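Local coordinates for protein D-glycero-beta-D-manno-heptose-1,7-bisphosphate 7-phosphatase (Mesorhizobium loti, PDB 2O2X) that removes the C-7 phosphate of D-glycero-beta-D-manno-heptose 1,7-bisphosphate with the help of magnesium, a step in ADP-L-glycero-beta-D-manno-heptose biosynthesis, at residues L36-T41 with A95-R100; N43-Y48 with V160-A165; Q60-I65 with E103-E108. One frame throughout, in Å; residues are numbered along the deposited sequence.

How the contacts relate
Contacts 1 and 2 lie at the C-terminal ends of the central strands; contact 3 joins two helices packed on the sheet. Contact 1 starts from the end of strand 34-36 and contact 2 from the end of its parallel neighbour, strand 158-161; their centres lie about 10 Å apart, and the Asp37 N to Val160 O link ties them together. Contact 3, centre to centre about 12 Å from contact 1 and 16 Å from contact 2, shares helix 91-107 with contact 1. Along the chain contact 1 interleaves with both others, while contact 3 is nested within contact 2. Residues distant in sequence thus surround one probable catalytic centre, with contact 3 as helix packing behind it.

Contact 1 (L36-T41 with A95-R100); sequences LDRDGT and AAVNGR
Two side chains, Arg38 and Asn98, reach each other because both leave the backbone with CG anti to N: chi1 is -156° in the arginine and -153° in the asparagine. The chain of Arg38 runs toward helix 91-107 as far as CD; the bend at chi3 then swings the guanidinium across, between Asn98 and Asp39. NH1 donates to Asn98 OD1 over 3.0 Å, and the bond is nearly straight, with an N-H...O angle of 164°. The donor approaches in the carbonyl plane, on a lone pair, while the oxygen sits at the guanidinium edge; the two flat groups are also nearly coplanar. The same oxygen also lies 3.1 Å from Arg38 CD, so the amide rests against the bent chain as well as accepting from its end. Val97, one residue earlier on the helix, supplies an apolar neighbour: its CG1 comes within 3.6 Å of Arg38 NH2, the two side chains running at about a right angle.

Segment 36-41 carries the DxDGT sequence of HAD motif I, which follows strand 34-36. Within it Asp37 is the nucleophile and Asp39 the proton donor by similarity to relatives. Arg38 NH2 forms a salt bridge with Asp39 OD1, 2.8 Å away and met on its syn side; like Asn98 OD1, this oxygen lies at the guanidinium edge and in its plane, so two separate N-H groups hold the buried arginine's orientation. Asn98 thereby probably helps to position the proposed acid from the second shell. Asn43 ND2 donates to Asp39 OD1 too. The other oxygen, OD2, accepts from Gln81 NE2, so both ends of this carboxylate are held, which should restrict its rotation. The motif also turns tightly, with Thr41 N bonded to Arg38 O at 3.0 Å.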
loop_
_atom_site.group_PDB
_atom_site.type_symbol
_atom_site.label_atom_id
_atom_site.label_comp_id
_atom_site.label_asym_id
_atom_site.label_seq_id
_atom_site.Cartn_x
_atom_site.Cartn_y
_atom_site.Cartn_z
ATOM N N LEU A 36 1.962 -1.885 -0.225
ATOM C CA LEU A 36 0.869 -2.530 0.479
ATOM C C LEU A 36 -0.382 -1.701 0.371
ATOM O O LEU A 36 -0.388 -0.513 0.681
ATOM C CB LEU A 36 1.187 -2.671 1.976
ATOM C CG LEU A 36 2.440 -3.492 2.335
ATOM C CD1 LEU A 36 2.683 -3.478 3.846
ATOM C CD2 LEU A 36 2.317 -4.917 1.812
ATOM N N ASP A 37 -1.485 -2.323 0.011
ATOM C CA ASP A 37 -2.787 -1.710 0.274
ATOM C C ASP A 37 -2.983 -1.670 1.816
ATOM O O ASP A 37 -2.263 -2.356 2.563
ATOM C CB ASP A 37 -3.889 -2.536 -0.415
ATOM C CG ASP A 37 -5.272 -1.866 -0.347
ATOM O OD1 ASP A 37 -5.396 -0.654 -0.177
ATOM O OD2 ASP A 37 -6.260 -2.592 -0.512
ATOM N N ARG A 38 -3.931 -0.861 2.312
ATOM C CA ARG A 38 -4.154 -0.751 3.738
ATOM C C ARG A 38 -5.384 -1.581 4.177
ATOM O O ARG A 38 -5.217 -2.622 4.820
ATOM C CB ARG A 38 -4.227 0.707 4.194
ATOM C CG ARG A 38 -3.879 0.845 5.682
ATOM C CD ARG A 38 -4.371 2.156 6.282
ATOM N NE ARG A 38 -5.815 2.112 6.443
ATOM C CZ ARG A 38 -6.590 3.173 6.630
ATOM N NH1 ARG A 38 -6.069 4.393 6.703
ATOM N NH2 ARG A 38 -7.889 3.002 6.724
ATOM N N ASP A 39 -6.593 -1.142 3.850
ATOM C CA ASP A 39 -7.809 -1.793 4.319
ATOM C C ASP A 39 -7.989 -3.134 3.618
ATOM O O ASP A 39 -8.167 -3.175 2.391
ATOM C CB ASP A 39 -9.013 -0.889 4.057
ATOM C CG ASP A 39 -8.910 0.461 4.762
ATOM O OD1 ASP A 39 -8.730 0.487 5.986
ATOM O OD2 ASP A 39 -9.068 1.488 4.068
ATOM N N GLY A 40 -7.998 -4.216 4.396
ATOM C CA GLY A 40 -8.028 -5.571 3.853
ATOM C C GLY A 40 -6.676 -6.262 3.738
ATOM O O GLY A 40 -6.591 -7.471 3.436
ATOM N N THR A 41 -5.597 -5.534 4.032
ATOM C CA THR A 41 -4.238 -6.031 3.866
ATOM C C THR A 41 -3.473 -5.842 5.169
ATOM O O THR A 41 -3.140 -6.827 5.838
ATOM C CB THR A 41 -3.544 -5.364 2.651
ATOM O OG1 THR A 41 -4.236 -5.732 1.461
ATOM C CG2 THR A 41 -2.097 -5.796 2.499
ATOM N N ALA A 95 -6.592 10.907 8.829
ATOM C CA ALA A 95 -5.389 11.142 9.614
ATOM C C ALA A 95 -5.418 10.382 10.947
ATOM O O ALA A 95 -4.441 9.750 11.346
ATOM C CB ALA A 95 -5.190 12.660 9.865
ATOM N N ALA A 96 -6.554 10.439 11.626
ATOM C CA ALA A 96 -6.715 9.728 12.896
ATOM C C ALA A 96 -6.642 8.198 12.751
ATOM O O ALA A 96 -5.991 7.515 13.532
ATOM C CB ALA A 96 -8.024 10.119 13.534
ATOM N N VAL A 97 -7.341 7.678 11.754
ATOM C CA VAL A 97 -7.379 6.239 11.524
ATOM C C VAL A 97 -6.017 5.736 11.077
ATOM O O VAL A 97 -5.520 4.706 11.581
ATOM C CB VAL A 97 -8.465 5.891 10.491
ATOM C CG1 VAL A 97 -8.339 4.440 9.994
ATOM C CG2 VAL A 97 -9.828 6.127 11.076
ATOM N N ASN A 98 -5.422 6.418 10.104
ATOM C CA ASN A 98 -4.121 6.005 9.606
ATOM C C ASN A 98 -3.068 6.091 10.701
ATOM O O ASN A 98 -2.203 5.218 10.824
ATOM C CB ASN A 98 -3.685 6.814 8.363
ATOM C CG ASN A 98 -2.746 6.016 7.501
ATOM O OD1 ASN A 98 -3.162 4.975 6.947
ATOM N ND2 ASN A 98 -1.481 6.433 7.406
ATOM N N GLY A 99 -3.125 7.149 11.507
ATOM C CA GLY A 99 -2.234 7.249 12.648
ATOM C C GLY A 99 -2.366 6.091 13.615
ATOM O O GLY A 99 -1.378 5.590 14.122
ATOM N N ARG A 100 -3.599 5.663 13.846
ATOM C CA ARG A 100 -3.851 4.515 14.719
ATOM C C ARG A 100 -3.254 3.217 14.132
ATOM O O ARG A 100 -2.658 2.404 14.838
ATOM C CB ARG A 100 -5.360 4.364 15.030
ATOM C CG ARG A 100 -5.710 3.165 15.862
ATOM C CD ARG A 100 -5.032 3.185 17.189
ATOM N NE ARG A 100 -5.523 2.142 18.089
ATOM C CZ ARG A 100 -4.936 1.821 19.242
ATOM N NH1 ARG A 100 -3.836 2.430 19.642
ATOM N NH2 ARG A 100 -5.452 0.858 19.987
#

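Contact 2 (N43-Y48 with V160-A165)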
loop_
_atom_site.group_PDB
_atom_site.type_symbol
_atom_site.label_atom_id
_atom_site.label_comp_id
_atom_site.label_asym_id
_atom_site.label_seq_id
_atom_site.Cartn_x
_atom_site.Cartn_y
_atom_site.Cartn_z
ATOM N N ASN A 43 -4.816 -3.723 7.769
ATOM C CA ASN A 43 -5.873 -3.755 8.780
ATOM C C ASN A 43 -7.097 -4.444 8.237
ATOM O O ASN A 43 -7.272 -4.610 7.020
ATOM C CB ASN A 43 -6.205 -2.345 9.311
ATOM C CG ASN A 43 -6.696 -1.399 8.243
ATOM O OD1 ASN A 43 -5.899 -0.719 7.626
ATOM N ND2 ASN A 43 -8.005 -1.351 8.019
ATOM N N VAL A 44 -7.943 -4.906 9.140
ATOM C CA VAL A 44 -9.150 -5.572 8.751
ATOM C C VAL A 44 -10.041 -4.601 7.972
ATOM O O VAL A 44 -10.217 -3.435 8.366
ATOM C CB VAL A 44 -9.888 -6.125 9.987
ATOM C CG1 VAL A 44 -11.236 -6.731 9.586
ATOM C CG2 VAL A 44 -9.039 -7.159 10.699
ATOM N N ASP A 45 -10.612 -5.069 6.875
ATOM C CA ASP A 45 -11.384 -4.192 6.007
ATOM C C ASP A 45 -12.711 -3.851 6.670
ATOM O O ASP A 45 -13.243 -4.620 7.480
ATOM C CB ASP A 45 -11.645 -4.873 4.668
ATOM C CG ASP A 45 -11.886 -3.878 3.526
ATOM O OD1 ASP A 45 -11.878 -2.655 3.730
ATOM O OD2 ASP A 45 -12.097 -4.345 2.391
ATOM N N THR A 46 -13.238 -2.700 6.314
ATOM C CA THR A 46 -14.538 -2.250 6.815
ATOM C C THR A 46 -15.119 -1.264 5.821
ATOM O O THR A 46 -14.386 -0.623 5.076
ATOM C CB THR A 46 -14.422 -1.613 8.241
ATOM O OG1 THR A 46 -15.698 -1.631 8.899
ATOM C CG2 THR A 46 -13.917 -0.210 8.193
ATOM N N ASP A 47 -16.433 -1.114 5.837
ATOM C CA ASP A 47 -17.097 -0.252 4.877
ATOM C C ASP A 47 -16.683 1.209 5.048
ATOM O O ASP A 47 -16.513 1.914 4.064
ATOM C CB ASP A 47 -18.630 -0.339 5.017
ATOM C CG ASP A 47 -19.209 -1.654 4.514
ATOM O OD1 ASP A 47 -18.568 -2.329 3.691
ATOM O OD2 ASP A 47 -20.336 -1.998 4.948
ATOM N N TYR A 48 -16.533 1.642 6.297
ATOM C CA TYR A 48 -16.347 3.052 6.609
ATOM C C TYR A 48 -15.175 3.231 7.568
ATOM O O TYR A 48 -15.364 3.263 8.764
ATOM C CB TYR A 48 -17.619 3.647 7.230
ATOM C CG TYR A 48 -18.884 3.396 6.459
ATOM C CD1 TYR A 48 -19.153 4.081 5.293
ATOM C CD2 TYR A 48 -19.803 2.469 6.895
ATOM C CE1 TYR A 48 -20.313 3.844 4.577
ATOM C CE2 TYR A 48 -20.958 2.231 6.196
ATOM C CZ TYR A 48 -21.209 2.912 5.038
ATOM O OH TYR A 48 -22.382 2.674 4.328
ATOM N N VAL A 160 1.200 -6.030 -2.547
ATOM C CA VAL A 160 0.291 -6.940 -1.857
ATOM C C VAL A 160 -1.006 -6.183 -1.589
ATOM O O VAL A 160 -0.984 -5.049 -1.102
ATOM C CB VAL A 160 0.893 -7.416 -0.546
ATOM C CG1 VAL A 160 -0.030 -8.463 0.070
ATOM C CG2 VAL A 160 2.314 -7.917 -0.757
ATOM N N GLY A 161 -2.138 -6.781 -1.919
ATOM C CA GLY A 161 -3.441 -6.234 -1.593
ATOM C C GLY A 161 -4.530 -7.272 -1.716
ATOM O O GLY A 161 -4.244 -8.375 -2.208
ATOM N N ASP A 162 -5.760 -6.935 -1.332
ATOM C CA ASP A 162 -6.845 -7.919 -1.420
ATOM C C ASP A 162 -7.814 -7.642 -2.539
ATOM O O ASP A 162 -8.817 -8.340 -2.665
ATOM C CB ASP A 162 -7.582 -8.089 -0.073
ATOM C CG ASP A 162 -8.633 -7.023 0.199
ATOM O OD1 ASP A 162 -8.396 -5.865 -0.127
ATOM O OD2 ASP A 162 -9.668 -7.381 0.792
ATOM N N LYS A 163 -7.516 -6.642 -3.367
ATOM C CA LYS A 163 -8.398 -6.307 -4.484
ATOM C C LYS A 163 -7.669 -6.437 -5.810
ATOM O O LYS A 163 -6.474 -6.199 -5.913
ATOM C CB LYS A 163 -9.004 -4.918 -4.271
ATOM C CG LYS A 163 -10.072 -4.987 -3.139
ATOM C CD LYS A 163 -10.464 -3.664 -2.497
ATOM C CE LYS A 163 -11.259 -3.903 -1.172
ATOM N NZ LYS A 163 -10.404 -4.116 0.076
ATOM N N LEU A 164 -8.402 -6.826 -6.844
ATOM C CA LEU A 164 -7.827 -6.911 -8.182
ATOM C C LEU A 164 -7.205 -5.585 -8.615
ATOM O O LEU A 164 -6.179 -5.585 -9.294
ATOM C CB LEU A 164 -8.866 -7.354 -9.207
ATOM C CG LEU A 164 -8.285 -7.711 -10.583
ATOM C CD1 LEU A 164 -7.281 -8.868 -10.493
ATOM C CD2 LEU A 164 -9.428 -8.083 -11.527
ATOM N N ALA A 165 -7.786 -4.463 -8.195
ATOM C CA ALA A 165 -7.227 -3.158 -8.538
ATOM C C ALA A 165 -5.788 -2.969 -8.080
ATOM O O ALA A 165 -5.042 -2.231 -8.697
ATOM C CB ALA A 165 -8.081 -2.052 -7.958
HETATM O O HOH W 1 -12.115 -7.021 1.724
#
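The GDKxxD sequence running from Gly161 at the end of strand 158-161 to Asp166, the acidic HAD motif after the strand next to the one leading to the probable nucleophile, brings Asp162 and Lys163 against Asp45, which arrives on the loop following motif I. Asp162 and Lys163 are assigned to the magnesium site by similarity, Asp45 and Lys163 to the substrate site.

Lys163 approaches from the direction opposite to Asp45, and a bend at chi4 (85°) turns its NZ between two carboxylates. On one, NZ lies 2.9 Å from Asp45 OD2 and forms a salt bridge, coming from above the carboxylate plane, 47° out of it. On the other, NZ is 2.7 Å from Asp162 OD1, which accepts through its syn lone pair. One ammonium therefore joins the carboxylates of both segments.

The remaining oxygen of the motif aspartate, Asp162 OD2, is 4.2 Å from Asp45 OD2. Water 1 occupies the bridging position, donating to Asp45 OD2 at 2.8 Å and to Asp162 OD2 at 2.6 Å. Asp45 OD2 also receives a weak bond from glycerol, probably a crystallisation additive, and thus gathers several partners. Its mate, OD1, takes a weak bond from Thr46 N at 2.9 Å. An alanine in place of Asp45 would probably deprive Lys163 NZ of its tie to the loop and leave the bridging water without one of its two acceptors.

The lysine's positive charge, set between two acids, and the bridging water probably ease the repulsion between like charges, consistent with a polar pocket made to hold a metal and a phosphate.

Contact 3 (Q60-I65 with E103-E108)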
loop_
_atom_site.group_PDB
_atom_site.type_symbol
_atom_site.label_atom_id
_atom_site.label_comp_id
_atom_site.label_asym_id
_atom_site.label_seq_id
_atom_site.Cartn_x
_atom_site.Cartn_y
_atom_site.Cartn_z
ATOM N N GLN A 60 -1.441 -11.533 10.005
ATOM C CA GLN A 60 -0.720 -12.292 8.969
ATOM C C GLN A 60 0.063 -11.404 7.981
ATOM O O GLN A 60 0.887 -11.906 7.237
ATOM C CB GLN A 60 -1.642 -13.294 8.275
ATOM C CG GLN A 60 -2.881 -12.754 7.652
ATOM C CD GLN A 60 -4.108 -12.734 8.581
ATOM O OE1 GLN A 60 -4.178 -11.953 9.545
ATOM N NE2 GLN A 60 -5.101 -13.541 8.258
HETATM N N MSE A 61 -0.158 -10.090 8.025
HETATM C CA MSE A 61 0.665 -9.168 7.230
HETATM C C MSE A 61 1.945 -8.768 7.964
HETATM O O MSE A 61 2.892 -8.255 7.371
HETATM C CB MSE A 61 -0.126 -7.907 6.830
HETATM C CG MSE A 61 0.458 -7.135 5.657
HETATM SE SE MSE A 61 0.829 -8.126 4.037
HETATM C CE MSE A 61 -0.786 -9.150 3.940
ATOM N N LEU A 62 1.964 -8.937 9.285
ATOM C CA LEU A 62 3.085 -8.417 10.061
ATOM C C LEU A 62 4.441 -9.069 9.716
ATOM O O LEU A 62 5.445 -8.358 9.658
ATOM C CB LEU A 62 2.803 -8.524 11.566
ATOM C CG LEU A 62 1.608 -7.679 12.042
ATOM C CD1 LEU A 62 1.225 -7.974 13.480
ATOM C CD2 LEU A 62 1.890 -6.193 11.862
ATOM N N PRO A 63 4.494 -10.402 9.446
ATOM C CA PRO A 63 5.775 -10.962 9.006
ATOM C C PRO A 63 6.327 -10.308 7.741
ATOM O O PRO A 63 7.531 -10.181 7.575
ATOM C CB PRO A 63 5.439 -12.436 8.766
ATOM C CG PRO A 63 4.321 -12.692 9.711
ATOM C CD PRO A 63 3.484 -11.468 9.599
ATOM N N ALA A 64 5.450 -9.943 6.818
ATOM C CA ALA A 64 5.916 -9.285 5.579
ATOM C C ALA A 64 6.503 -7.915 5.837
ATOM O O ALA A 64 7.550 -7.571 5.278
ATOM C CB ALA A 64 4.767 -9.194 4.576
ATOM N N ILE A 65 5.836 -7.112 6.657
ATOM C CA ILE A 65 6.363 -5.804 6.988
ATOM C C ILE A 65 7.698 -5.946 7.738
ATOM O O ILE A 65 8.662 -5.279 7.402
ATOM C CB ILE A 65 5.344 -4.968 7.803
ATOM C CG1 ILE A 65 4.016 -4.820 7.047
ATOM C CG2 ILE A 65 5.892 -3.576 8.084
ATOM C CD1 ILE A 65 2.960 -4.103 7.814
ATOM N N GLU A 103 0.423 3.401 14.753
ATOM C CA GLU A 103 0.676 3.144 16.189
ATOM C C GLU A 103 0.601 1.672 16.549
ATOM O O GLU A 103 1.470 1.142 17.257
ATOM C CB GLU A 103 -0.288 3.959 17.059
ATOM C CG GLU A 103 -0.171 3.680 18.547
ATOM C CD GLU A 103 1.244 3.851 19.124
ATOM O OE1 GLU A 103 2.088 4.571 18.535
ATOM O OE2 GLU A 103 1.497 3.257 20.200
ATOM N N LEU A 104 -0.418 0.990 16.041
ATOM C CA LEU A 104 -0.520 -0.443 16.279
ATOM C C LEU A 104 0.655 -1.207 15.671
ATOM O O LEU A 104 1.174 -2.170 16.255
ATOM C CB LEU A 104 -1.849 -0.987 15.769
ATOM C CG LEU A 104 -3.080 -0.533 16.560
ATOM C CD1 LEU A 104 -4.315 -0.870 15.790
ATOM C CD2 LEU A 104 -3.078 -1.188 17.923
ATOM N N LEU A 105 1.104 -0.797 14.492
ATOM C CA LEU A 105 2.272 -1.407 13.877
ATOM C C LEU A 105 3.530 -1.172 14.727
ATOM O O LEU A 105 4.359 -2.063 14.908
ATOM C CB LEU A 105 2.480 -0.852 12.473
ATOM C CG LEU A 105 1.487 -1.256 11.386
ATOM C CD1 LEU A 105 1.824 -0.554 10.077
ATOM C CD2 LEU A 105 1.433 -2.753 11.201
ATOM N N ARG A 106 3.678 0.042 15.232
ATOM C CA ARG A 106 4.790 0.368 16.140
ATOM C C ARG A 106 4.816 -0.560 17.349
ATOM O O ARG A 106 5.881 -1.029 17.755
ATOM C CB ARG A 106 4.701 1.818 16.615
ATOM C CG ARG A 106 5.979 2.290 17.340
ATOM C CD ARG A 106 5.801 3.599 18.089
ATOM N NE ARG A 106 4.845 3.502 19.198
ATOM C CZ ARG A 106 5.109 2.978 20.401
ATOM N NH1 ARG A 106 6.309 2.493 20.697
ATOM N NH2 ARG A 106 4.155 2.941 21.329
ATOM N N GLU A 107 3.645 -0.841 17.899
ATOM C CA GLU A 107 3.540 -1.733 19.056
ATOM C C GLU A 107 3.942 -3.162 18.729
ATOM O O GLU A 107 4.307 -3.914 19.618
ATOM C CB GLU A 107 2.130 -1.699 19.620
ATOM C CG GLU A 107 1.808 -0.370 20.294
ATOM C CD GLU A 107 0.353 -0.241 20.700
ATOM O OE1 GLU A 107 -0.406 -1.227 20.589
ATOM O OE2 GLU A 107 -0.050 0.861 21.133
ATOM N N GLU A 108 3.875 -3.535 17.445
ATOM C CA GLU A 108 4.355 -4.833 16.958
ATOM C C GLU A 108 5.810 -4.806 16.488
ATOM O O GLU A 108 6.356 -5.828 16.010
ATOM C CB GLU A 108 3.472 -5.309 15.786
ATOM C CG GLU A 108 1.999 -5.508 16.095
ATOM C CD GLU A 108 1.737 -6.584 17.109
ATOM O OE1 GLU A 108 2.503 -7.577 17.170
ATOM O OE2 GLU A 108 0.751 -6.421 17.855
#
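Leu62 and Leu105 cross obliquely, methyl to methyl: CD2 of Leu62 stands 3.5 Å from CD2 of Leu105, the shortest approach between the two segments. Leu62 divides its work between its two branches. While CD2 faces Leu105, CD1 lies 3.7 Å from Glu108 CG, and there the side chains run at about a right angle. Glu108 is bent at chi2 (-63°), a turn that brings the end of its chain across the methyl. CG makes the nearest approach, and Glu108 CD and OE1 follow, each 3.9 Å from Leu62 CD1, so both the aliphatic chain and one side of the acid border the methyl.

One turn further along helix 62-71, Ile65 also reaches Leu105. Its CD1 is 4.0 Å from Leu105 CD2, again with the side chains roughly perpendicular. A single methyl, Leu105 CD2, thus touches both Leu62 and Ile65, residues spaced three apart on one helix face. Val110, just after helix 91-107, touches Ile65 and Leu105 and extends this apolar patch. The packing runs from buried Ile65 and Leu105 to solvent-exposed Glu108.

Helices 62-71 and 91-107 lie in the connections between the adjacent parallel strands 34-36, 75-80 and 114-118. Through successive beta-alpha-beta crossovers stepping in the same direction, the two helices pack side by side on one face of the sheet, as in the Rossmann-like core of HAD phosphatases.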